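Local coordinates for succinylglutamate desuccinylase (Vibrio parahaemolyticus, PDB 2BCO), which probably catalyses the zinc-dependent hydrolysis of N-succinylglutamate to succinate and glutamate, the last step of arginine breakdown by the AST pathway, at residues A[61-66]-A[153-158]; A[165-170]-A[191-196]. All coordinates share one frame; numbering follows the deposited sequence.

Contact 1: A[61-66]-A[153-158]. With ZN (zinc ion), chain C.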
ATOM      1  N   GLY A  61      -4.731  -0.153   7.014  1.00 12.65           N
ATOM      2  CA  GLY A  61      -6.121   0.128   7.288  1.00 12.20           C
ATOM      3  C   GLY A  61      -6.825   1.203   6.474  1.00 11.84           C
ATOM      4  O   GLY A  61      -7.868   1.676   6.912  1.00 13.61           O
ATOM      5  N   ILE A  62      -6.280   1.604   5.324  1.00  9.17           N
ATOM      6  CA  ILE A  62      -6.952   2.594   4.483  1.00  9.83           C
ATOM      7  C   ILE A  62      -8.345   2.008   4.237  1.00 12.14           C
ATOM      8  O   ILE A  62      -9.343   2.731   4.148  1.00 13.64           O
ATOM      9  CB  ILE A  62      -6.203   2.805   3.132  1.00  9.52           C
ATOM     10  CG1 ILE A  62      -5.044   3.783   3.337  1.00 11.84           C
ATOM     11  CG2 ILE A  62      -7.153   3.345   2.052  1.00  7.66           C
ATOM     12  CD1 ILE A  62      -5.474   5.156   3.861  1.00  8.66           C
ATOM     13  N   HIS A  63      -8.376   0.680   4.140  1.00 10.88           N
ATOM     14  CA  HIS A  63      -9.591  -0.111   3.967  1.00 11.64           C
ATOM     15  C   HIS A  63      -9.698  -0.849   5.305  1.00 11.53           C
ATOM     16  O   HIS A  63      -8.773  -1.558   5.699  1.00 10.28           O
ATOM     17  CB  HIS A  63      -9.427  -1.094   2.801  1.00 10.28           C
ATOM     18  CG  HIS A  63      -9.461  -0.432   1.459  1.00 12.72           C
ATOM     19  ND1 HIS A  63      -8.876  -0.978   0.338  1.00 11.59           N
ATOM     20  CD2 HIS A  63     -10.034   0.726   1.054  1.00 13.49           C
ATOM     21  CE1 HIS A  63      -9.083  -0.187  -0.698  1.00 11.64           C
ATOM     22  NE2 HIS A  63      -9.783   0.854  -0.290  1.00 13.33           N
ATOM     23  N   GLY A  64     -10.824  -0.666   5.995  1.00 14.58           N
ATOM     24  CA  GLY A  64     -11.020  -1.254   7.314  1.00 12.75           C
ATOM     25  C   GLY A  64     -10.856  -2.742   7.534  1.00 14.19           C
ATOM     26  O   GLY A  64     -10.281  -3.152   8.546  1.00 13.82           O
ATOM     27  N   ASP A  65     -11.359  -3.552   6.605  1.00 16.92           N
ATOM     28  CA  ASP A  65     -11.272  -5.007   6.741  1.00 19.35           C
ATOM     29  C   ASP A  65      -9.926  -5.667   6.400  1.00 18.04           C
ATOM     30  O   ASP A  65      -9.814  -6.882   6.449  1.00 21.05           O
ATOM     31  CB  ASP A  65     -12.396  -5.675   5.928  1.00 10.21           C
ATOM     32  CG  ASP A  65     -12.429  -5.218   4.480  1.00 14.30           C
ATOM     33  OD1 ASP A  65     -11.581  -4.391   4.075  1.00 14.10           O
ATOM     34  OD2 ASP A  65     -13.314  -5.684   3.732  1.00 16.54           O
ATOM     35  N   GLU A  66      -8.904  -4.887   6.075  1.00 12.86           N
ATOM     36  CA  GLU A  66      -7.598  -5.472   5.735  1.00 12.22           C
ATOM     37  C   GLU A  66      -6.681  -5.450   6.956  1.00 11.40           C
ATOM     38  O   GLU A  66      -5.748  -4.654   7.054  1.00 11.51           O
ATOM     39  CB  GLU A  66      -7.019  -4.710   4.539  1.00 11.45           C
ATOM     40  CG  GLU A  66      -7.868  -4.969   3.294  1.00  9.78           C
ATOM     41  CD  GLU A  66      -7.607  -4.004   2.169  1.00 12.85           C
ATOM     42  OE1 GLU A  66      -6.526  -3.382   2.162  1.00 17.19           O
ATOM     43  OE2 GLU A  66      -8.480  -3.877   1.288  1.00  9.96           O
ATOM     44  N   ASP A 153       2.169   1.729   1.892  1.00 11.43           N
ATOM     45  CA  ASP A 153       0.754   1.628   2.249  1.00 11.85           C
ATOM     46  C   ASP A 153       0.353   0.154   2.195  1.00 11.40           C
ATOM     47  O   ASP A 153       0.282  -0.434   1.114  1.00 12.91           O
ATOM     48  CB  ASP A 153      -0.107   2.421   1.264  1.00  6.84           C
ATOM     49  CG  ASP A 153      -1.543   2.523   1.721  1.00  6.23           C
ATOM     50  OD1 ASP A 153      -2.436   2.815   0.900  1.00  4.94           O
ATOM     51  OD2 ASP A 153      -1.776   2.313   2.926  1.00 10.86           O
ATOM     52  N   LEU A 154       0.057  -0.426   3.353  1.00 13.43           N
ATOM     53  CA  LEU A 154      -0.267  -1.854   3.441  1.00 13.05           C
ATOM     54  C   LEU A 154      -1.739  -2.259   3.328  1.00 15.32           C
ATOM     55  O   LEU A 154      -2.575  -1.877   4.155  1.00 14.06           O
ATOM     56  CB  LEU A 154       0.326  -2.403   4.736  1.00  8.80           C
ATOM     57  CG  LEU A 154       1.719  -1.848   5.062  1.00  9.13           C
ATOM     58  CD1 LEU A 154       2.260  -2.519   6.337  1.00  5.03           C
ATOM     59  CD2 LEU A 154       2.668  -2.096   3.867  1.00  6.57           C
ATOM     60  N   HIS A 155      -2.031  -3.068   2.312  1.00 11.03           N
ATOM     61  CA  HIS A 155      -3.380  -3.541   2.039  1.00  9.56           C
ATOM     62  C   HIS A 155      -3.455  -5.073   1.970  1.00 11.82           C
ATOM     63  O   HIS A 155      -2.462  -5.767   2.215  1.00  9.90           O
ATOM     64  CB  HIS A 155      -3.865  -2.940   0.713  1.00  9.14           C
ATOM     65  CG  HIS A 155      -3.953  -1.445   0.727  1.00 11.19           C
ATOM     66  ND1 HIS A 155      -5.140  -0.768   0.530  1.00 11.71           N
ATOM     67  CD2 HIS A 155      -3.015  -0.498   0.940  1.00 13.58           C
ATOM     68  CE1 HIS A 155      -4.928   0.530   0.626  1.00 11.44           C
ATOM     69  NE2 HIS A 155      -3.647   0.725   0.875  1.00 17.35           N
ATOM     70  N   CYS A 156      -4.654  -5.576   1.675  1.00 10.08           N
ATOM     71  CA  CYS A 156      -4.918  -7.005   1.507  1.00 13.28           C
ATOM     72  C   CYS A 156      -5.845  -7.094   0.301  1.00 16.30           C
ATOM     73  O   CYS A 156      -6.707  -6.235   0.121  1.00 19.22           O
ATOM     74  CB  CYS A 156      -5.638  -7.600   2.721  1.00  9.39           C
ATOM     75  SG  CYS A 156      -4.654  -7.690   4.194  1.00 11.86           S
ATOM     76  N   ALA A 157      -5.667  -8.119  -0.525  1.00 16.40           N
ATOM     77  CA  ALA A 157      -6.504  -8.294  -1.703  1.00 17.78           C
ATOM     78  C   ALA A 157      -7.889  -8.795  -1.308  1.00 20.08           C
ATOM     79  O   ALA A 157      -8.055  -9.425  -0.262  1.00 19.51           O
ATOM     80  CB  ALA A 157      -5.851  -9.270  -2.672  1.00 16.04           C
ATOM     81  N   ILE A 158      -8.878  -8.513  -2.150  1.00 27.11           N
ATOM     82  CA  ILE A 158     -10.251  -8.938  -1.886  1.00 29.80           C
ATOM     83  C   ILE A 158     -10.604 -10.192  -2.676  1.00 29.17           C
ATOM     84  O   ILE A 158     -11.681 -10.748  -2.512  1.00 30.38           O
ATOM     85  CB  ILE A 158     -11.262  -7.842  -2.261  1.00 34.06           C
ATOM     86  CG1 ILE A 158     -11.071  -7.449  -3.729  1.00 36.30           C
ATOM     87  CG2 ILE A 158     -11.106  -6.650  -1.324  1.00 33.34           C
ATOM     88  CD1 ILE A 158     -12.131  -6.504  -4.260  1.00 39.14           C
TER
HETATM   89 ZN    ZN C 501      -6.876  -2.241   0.207  1.00 46.01          ZN
HETATM   90  O   HOH W   1      -4.075  -2.662   6.298  1.00 16.04           O
HETATM   91  O   HOH W   2      -3.632   0.750   4.217  1.00  2.61           O
HETATM   92  O   HOH W   3      -5.833  -0.840   3.702  1.00 16.26           O
HETATM   93  O   HOH W   4      -7.196  -3.690  -1.880  1.00 20.89           O
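The His155 ring turns its edge toward a face of the His63 ring, an offset edge-to-face pair with planes at 89° and centroids 5.3 Å apart. Two waters sit over one face of His155, each near the rim; ND1 of His63 lies at its edge. In the plane of the His63 ring, also at the edge, are CD of Glu66 and the zinc-bound water. CB of Ile62 approaches CE1 of His155 obliquely, 3.6 Å away, while its CG1 branch meets the carboxylate of Asp153. The zinc ion is held by ND1 of each histidine, by both carboxylate oxygens of Glu66 and by the water. This His-Glu-His site, formed by the loop after strand 55-60 and the end of strand 149-157, is that of the M14-like zinc hydrolases to which the AspA/AstE family belongs. The extended Glu66 chain, CG anti to the carbonyl carbon (chi1 -67°), lays its CG against CB of Cys156 at 3.5 Å. Its OE1, 2.3 Å from the zinc ion, also accepts the N-H of Cys156 at 2.9 Å, from well above the carboxylate plane. NE2 of His63, the ring nitrogen not on the metal, is hydrogen-bonded to OD1 of Asn111. A further water ties Gly61 N, Glu66 O and Leu154 O together, each at 2.7 Å, bridging loop and strand.

Contact 2: A[165-170]-A[191-196]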
ATOM      1  N   THR A 165       1.268 -12.227  -2.762  1.00 13.94           N
ATOM      2  CA  THR A 165       1.682 -10.861  -2.453  1.00 12.04           C
ATOM      3  C   THR A 165       2.110 -10.179  -3.751  1.00 12.05           C
ATOM      4  O   THR A 165       2.656 -10.821  -4.653  1.00 11.98           O
ATOM      5  CB  THR A 165       2.901 -10.786  -1.489  1.00 13.13           C
ATOM      6  OG1 THR A 165       4.017 -11.481  -2.064  1.00 13.61           O
ATOM      7  CG2 THR A 165       2.565 -11.371  -0.132  1.00 12.95           C
ATOM      8  N   PHE A 166       1.831  -8.884  -3.844  1.00  6.31           N
ATOM      9  CA  PHE A 166       2.231  -8.086  -4.992  1.00  5.13           C
ATOM     10  C   PHE A 166       2.100  -6.622  -4.621  1.00  5.28           C
ATOM     11  O   PHE A 166       1.481  -6.293  -3.614  1.00  6.13           O
ATOM     12  CB  PHE A 166       1.423  -8.447  -6.257  1.00  5.09           C
ATOM     13  CG  PHE A 166      -0.007  -7.968  -6.265  1.00  9.44           C
ATOM     14  CD1 PHE A 166      -0.332  -6.710  -6.771  1.00  8.27           C
ATOM     15  CD2 PHE A 166      -1.043  -8.810  -5.865  1.00  8.01           C
ATOM     16  CE1 PHE A 166      -1.669  -6.300  -6.888  1.00 11.53           C
ATOM     17  CE2 PHE A 166      -2.387  -8.406  -5.979  1.00 12.06           C
ATOM     18  CZ  PHE A 166      -2.695  -7.147  -6.496  1.00 11.67           C
ATOM     19  N   ALA A 167       2.700  -5.744  -5.418  1.00  9.24           N
ATOM     20  CA  ALA A 167       2.661  -4.322  -5.121  1.00  8.28           C
ATOM     21  C   ALA A 167       2.391  -3.492  -6.358  1.00  9.96           C
ATOM     22  O   ALA A 167       2.567  -3.953  -7.491  1.00 11.30           O
ATOM     23  CB  ALA A 167       3.984  -3.891  -4.483  1.00  2.10           C
ATOM     24  N   VAL A 168       1.971  -2.257  -6.127  1.00 11.46           N
ATOM     25  CA  VAL A 168       1.676  -1.330  -7.201  1.00 12.12           C
ATOM     26  C   VAL A 168       2.487  -0.054  -7.009  1.00 14.64           C
ATOM     27  O   VAL A 168       2.398   0.593  -5.965  1.00 14.24           O
ATOM     28  CB  VAL A 168       0.174  -0.977  -7.232  1.00 10.36           C
ATOM     29  CG1 VAL A 168      -0.090   0.058  -8.302  1.00 11.97           C
ATOM     30  CG2 VAL A 168      -0.645  -2.227  -7.492  1.00 11.05           C
ATOM     31  N   SER A 169       3.288   0.287  -8.015  1.00 11.19           N
ATOM     32  CA  SER A 169       4.118   1.487  -7.977  1.00 12.05           C
ATOM     33  C   SER A 169       3.418   2.607  -8.757  1.00 12.90           C
ATOM     34  O   SER A 169       3.196   2.482  -9.963  1.00 13.33           O
ATOM     35  CB  SER A 169       5.489   1.202  -8.599  1.00  7.36           C
ATOM     36  OG  SER A 169       6.280   2.372  -8.617  1.00  7.64           O
ATOM     37  N   PRO A 170       3.082   3.720  -8.076  1.00 13.76           N
ATOM     38  CA  PRO A 170       2.400   4.884  -8.657  1.00 14.18           C
ATOM     39  C   PRO A 170       3.127   5.522  -9.832  1.00 14.59           C
ATOM     40  O   PRO A 170       4.347   5.415  -9.956  1.00 13.18           O
ATOM     41  CB  PRO A 170       2.290   5.853  -7.479  1.00 18.76           C
ATOM     42  CG  PRO A 170       2.341   4.970  -6.291  1.00 22.07           C
ATOM     43  CD  PRO A 170       3.429   3.994  -6.675  1.00 18.44           C
ATOM     44  N   GLU A 191       5.974 -11.295  -4.579  1.00 12.08           N
ATOM     45  CA  GLU A 191       5.988 -11.994  -5.853  1.00 14.34           C
ATOM     46  C   GLU A 191       5.956 -11.161  -7.122  1.00 13.84           C
ATOM     47  O   GLU A 191       6.544 -11.554  -8.126  1.00 12.86           O
ATOM     48  CB  GLU A 191       4.858 -13.017  -5.862  1.00 18.58           C
ATOM     49  CG  GLU A 191       5.001 -14.033  -4.735  1.00 22.11           C
ATOM     50  CD  GLU A 191       3.796 -14.933  -4.599  1.00 27.78           C
ATOM     51  OE1 GLU A 191       3.382 -15.522  -5.620  1.00 28.73           O
ATOM     52  OE2 GLU A 191       3.267 -15.064  -3.469  1.00 32.26           O
ATOM     53  N   ALA A 192       5.281 -10.018  -7.091  1.00 12.14           N
ATOM     54  CA  ALA A 192       5.209  -9.188  -8.280  1.00 12.43           C
ATOM     55  C   ALA A 192       4.934  -7.723  -7.978  1.00 14.61           C
ATOM     56  O   ALA A 192       4.354  -7.389  -6.939  1.00 12.84           O
ATOM     57  CB  ALA A 192       4.138  -9.725  -9.214  1.00 11.05           C
ATOM     58  N   VAL A 193       5.377  -6.856  -8.889  1.00 10.44           N
ATOM     59  CA  VAL A 193       5.142  -5.424  -8.759  1.00 12.35           C
ATOM     60  C   VAL A 193       4.552  -4.903 -10.063  1.00 10.70           C
ATOM     61  O   VAL A 193       5.085  -5.152 -11.139  1.00  7.68           O
ATOM     62  CB  VAL A 193       6.430  -4.633  -8.467  1.00 25.00           C
ATOM     63  CG1 VAL A 193       6.076  -3.181  -8.147  1.00 21.07           C
ATOM     64  CG2 VAL A 193       7.171  -5.263  -7.299  1.00 31.57           C
ATOM     65  N   LEU A 194       3.434  -4.199  -9.958  1.00 11.39           N
ATOM     66  CA  LEU A 194       2.766  -3.632 -11.123  1.00 10.52           C
ATOM     67  C   LEU A 194       3.183  -2.149 -11.191  1.00  9.85           C
ATOM     68  O   LEU A 194       3.009  -1.400 -10.229  1.00  7.31           O
ATOM     69  CB  LEU A 194       1.245  -3.747 -10.955  1.00 12.18           C
ATOM     70  CG  LEU A 194       0.314  -3.706 -12.179  1.00 16.30           C
ATOM     71  CD1 LEU A 194      -1.004  -3.065 -11.766  1.00 12.75           C
ATOM     72  CD2 LEU A 194       0.940  -2.929 -13.331  1.00 15.72           C
ATOM     73  N   LEU A 195       3.758  -1.742 -12.317  1.00  8.68           N
ATOM     74  CA  LEU A 195       4.180  -0.362 -12.501  1.00  9.81           C
ATOM     75  C   LEU A 195       3.026   0.394 -13.159  1.00  9.48           C
ATOM     76  O   LEU A 195       2.734   0.170 -14.327  1.00 11.44           O
ATOM     77  CB  LEU A 195       5.409  -0.308 -13.408  1.00 12.28           C
ATOM     78  CG  LEU A 195       6.604  -1.157 -12.982  1.00 14.84           C
ATOM     79  CD1 LEU A 195       7.686  -1.057 -14.031  1.00 15.35           C
ATOM     80  CD2 LEU A 195       7.121  -0.703 -11.631  1.00 11.83           C
ATOM     81  N   SER A 196       2.359   1.274 -12.420  1.00 11.68           N
ATOM     82  CA  SER A 196       1.242   2.023 -12.997  1.00 12.87           C
ATOM     83  C   SER A 196       1.697   2.896 -14.164  1.00 12.60           C
ATOM     84  O   SER A 196       2.831   3.368 -14.180  1.00 15.08           O
ATOM     85  CB  SER A 196       0.587   2.916 -11.944  1.00  9.19           C
ATOM     86  OG  SER A 196      -0.082   2.151 -10.961  1.00 11.59           O
TER
HETATM   87  O   HOH W   5       5.050 -13.864  -0.859  1.00 21.09           O
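Ala167 and Val193 sit side by side on one face of the sheet, where the small methyl of Ala167 makes a low spot beside the bulkier CG1 branch of Val193, 4.3 Å from its CB. That branch, anti to the backbone N (chi1 -172°), also leans over the carbonyl of Ala167. Further along the same face, CD2 of Leu195 reaches CB of Ser169 at 3.9 Å; the hydroxyl of Ser169 is bound by Arg177. The other face carries Phe166, Ala192, Val168 and Leu194. Here Ala192 is the low spot, its CB lying against CB of Phe166 across the strand pair, while the phenyl ring leads away to pack edge-to-face with Phe284. CG2 of Val168 lies 4.2 Å from CB of Leu194, and its other branch, CG1, abuts OG of Ser196 at 3.4 Å. Four backbone hydrogen bonds join the strands, the shortest from Leu194 N to Ala167 O at 2.6 Å; the next, from Ser169 N to Leu194 O at 2.8 Å, is also nearly straight (168°). At the start, OG1 of Thr165 takes the N-H of Glu191 at 3.2 Å, and the Glu191 side chain crosses the threonine at about a right angle. The strands run parallel, 21° apart, joined through helix 179-188: a beta-alpha-beta unit of the catalytic domain, flanked by strands 214-220 and 258-267.

How the contacts relate
Contact 1 builds the zinc site and contact 2 pairs two strands farther along the same catalytic domain; their centres are 15 Å apart and their nearest atoms about 5 Å, without touching. Strand 149-157 is followed in the chain by strand 165-169, yet strand 214-220 runs between them, parallel to the first and antiparallel to the second. That intervening strand carries Glu219, the predicted active-site residue, which links the two contacts: its side chain is about 4 Å from that of His155 and about 3 Å from that of Phe166. The side chain of Phe166 lies about 9 Å from the zinc ion.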